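Local coordinates for conserved hypothetical alanine and leucine RICH protein (Mycobacterium tuberculosis, PDB 2WAM) that is of unknown function but belongs to the PAC2 family and represents a duplicated gene family of actinobacteria, at residues I210-P216 with F335-A340. Numbering follows the deposited sequence.
Sequences ISEIQVP and FERFLA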
# COMPACT_ATOMS: atom_id res chain seq x y z
N ILE A 210 -38.73 -22.98 13.75
CA ILE A 210 -38.44 -22.48 12.41
C ILE A 210 -38.23 -23.62 11.40
O ILE A 210 -37.76 -24.70 11.75
CB ILE A 210 -37.18 -21.56 12.40
CG1 ILE A 210 -37.33 -20.40 13.39
CG2 ILE A 210 -36.92 -21.00 11.02
CD1 ILE A 210 -37.94 -19.16 12.78
N SER A 211 -38.60 -23.36 10.14
CA SER A 211 -38.21 -24.20 9.02
C SER A 211 -37.40 -23.34 8.07
O SER A 211 -36.90 -22.31 8.47
CB SER A 211 -39.43 -24.78 8.33
OG SER A 211 -40.05 -25.74 9.16
N GLU A 212 -37.29 -23.74 6.81
CA GLU A 212 -36.45 -22.97 5.89
C GLU A 212 -36.95 -21.53 5.67
O GLU A 212 -38.11 -21.30 5.35
CB GLU A 212 -36.29 -23.70 4.56
CG GLU A 212 -35.08 -23.24 3.77
CD GLU A 212 -34.82 -24.11 2.55
OE1 GLU A 212 -35.72 -24.21 1.70
OE2 GLU A 212 -33.72 -24.69 2.45
N ILE A 213 -36.05 -20.57 5.85
CA ILE A 213 -36.34 -19.15 5.59
C ILE A 213 -35.13 -18.41 5.00
O ILE A 213 -33.98 -18.84 5.15
CB ILE A 213 -36.77 -18.41 6.86
CG1 ILE A 213 -35.70 -18.53 7.95
CG2 ILE A 213 -38.10 -18.93 7.37
CD1 ILE A 213 -36.04 -17.77 9.21
N GLN A 214 -35.42 -17.31 4.32
CA GLN A 214 -34.41 -16.41 3.78
C GLN A 214 -34.50 -15.12 4.58
O GLN A 214 -35.55 -14.47 4.59
CB GLN A 214 -34.67 -16.10 2.31
CG GLN A 214 -34.91 -17.30 1.41
CD GLN A 214 -33.65 -17.74 0.68
OE1 GLN A 214 -32.98 -18.69 1.10
NE2 GLN A 214 -33.32 -17.05 -0.41
N VAL A 215 -33.44 -14.76 5.27
CA VAL A 215 -33.43 -13.50 6.01
C VAL A 215 -32.28 -12.62 5.54
O VAL A 215 -31.25 -13.14 5.12
CB VAL A 215 -33.31 -13.74 7.52
CG1 VAL A 215 -34.52 -14.51 8.02
CG2 VAL A 215 -32.03 -14.48 7.85
N PRO A 216 -32.46 -11.30 5.59
CA PRO A 216 -31.33 -10.41 5.32
C PRO A 216 -30.14 -10.79 6.20
O PRO A 216 -30.32 -11.04 7.39
CB PRO A 216 -31.87 -9.02 5.71
CG PRO A 216 -33.16 -9.29 6.42
CD PRO A 216 -33.69 -10.52 5.78
N PHE A 335 -40.62 -14.02 12.64
CA PHE A 335 -39.18 -13.82 12.64
C PHE A 335 -38.71 -13.11 11.35
O PHE A 335 -37.93 -12.17 11.41
CB PHE A 335 -38.47 -15.17 12.82
CG PHE A 335 -37.02 -15.05 13.17
CD1 PHE A 335 -36.62 -14.95 14.50
CD2 PHE A 335 -36.05 -15.06 12.18
CE1 PHE A 335 -35.28 -14.85 14.82
CE2 PHE A 335 -34.70 -14.97 12.50
CZ PHE A 335 -34.32 -14.86 13.82
N GLU A 336 -39.21 -13.56 10.20
CA GLU A 336 -38.85 -12.97 8.90
C GLU A 336 -39.33 -11.53 8.72
O GLU A 336 -38.57 -10.65 8.32
CB GLU A 336 -39.42 -13.81 7.75
CG GLU A 336 -38.51 -14.89 7.20
CD GLU A 336 -39.13 -15.60 6.01
OE1 GLU A 336 -40.37 -15.58 5.88
OE2 GLU A 336 -38.37 -16.18 5.20
N ARG A 337 -40.62 -11.31 8.99
CA ARG A 337 -41.25 -10.01 8.76
C ARG A 337 -40.65 -8.93 9.66
O ARG A 337 -40.47 -7.79 9.23
CB ARG A 337 -42.76 -10.11 8.98
CG ARG A 337 -43.50 -8.79 8.87
CD ARG A 337 -45.00 -9.01 8.91
NE ARG A 337 -45.73 -7.75 9.06
CZ ARG A 337 -47.05 -7.63 8.90
NH1 ARG A 337 -47.79 -8.68 8.58
NH2 ARG A 337 -47.62 -6.44 9.05
N PHE A 338 -40.36 -9.31 10.90
CA PHE A 338 -39.83 -8.40 11.92
C PHE A 338 -38.34 -8.12 11.76
O PHE A 338 -37.91 -6.97 11.88
CB PHE A 338 -40.09 -8.95 13.32
CG PHE A 338 -41.46 -8.63 13.86
CD1 PHE A 338 -42.34 -9.65 14.21
CD2 PHE A 338 -41.86 -7.31 14.04
CE1 PHE A 338 -43.59 -9.35 14.72
CE2 PHE A 338 -43.10 -7.02 14.55
CZ PHE A 338 -43.97 -8.04 14.89
N LEU A 339 -37.56 -9.16 11.51
CA LEU A 339 -36.11 -9.01 11.33
C LEU A 339 -35.78 -8.22 10.06
O LEU A 339 -34.92 -7.34 10.09
CB LEU A 339 -35.42 -10.38 11.30
CG LEU A 339 -33.89 -10.35 11.47
CD1 LEU A 339 -33.50 -10.30 12.93
CD2 LEU A 339 -33.24 -11.55 10.80
N ALA A 340 -36.46 -8.54 8.96
CA ALA A 340 -36.26 -7.83 7.71
C ALA A 340 -36.64 -6.35 7.85
O ALA A 340 -36.06 -5.49 7.20
CB ALA A 340 -37.07 -8.49 6.57
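Phe335, Glu336, Leu339 and Ala340 of the C-terminal helix pack on Ile210, Ile213, Val215 and Pro216 in this PAC2 family protein, helix 335-340 lying lengthwise along strand 213-216, which joins a strand of a second subunit. The axes of strand 213-216 and helix 335-340 run the same way, 11° apart, and approach to 8.1 Å. Three aliphatic side chains gather round the Phe335 ring. Val215 CG1 sits at the ring edge, near its plane, whereas Ile213 CD1 approaches CD2 of Phe335 obliquely at 4.0 Å. Ile210 reaches the base of the same side chain, its CD1 lying 4.0 Å from Phe335 CB. A chi1 of -166° swings CG of Phe335 away from the backbone N, and the Phe335 side chain also touches Val181 of strand 174-183.

One helix turn on, CD2 of Leu339 meets Val215 CB at 3.9 Å, and the Leu339 side chain also touches Phe75 and Val181. Glu336 supplies the polar link: its side chain runs straight on past CG, antiparallel to that of Ile213, and brings OE2 to the backbone N of Gln214. That hydrogen bond is long, 3.3 Å from N to OE2, and bent at 143°, although the donor lies nearly on the carboxylate C-O axis. The side-chain amide of Gln214 instead serves the interface, where its OE1 bonds to Thr117 OG1 of the second subunit; residues 213-216 pair there with an antiparallel strand of that subunit, continuing the sheet between chains. At the far end, Pro216 CG rests 3.7 Å from Ala340 CA.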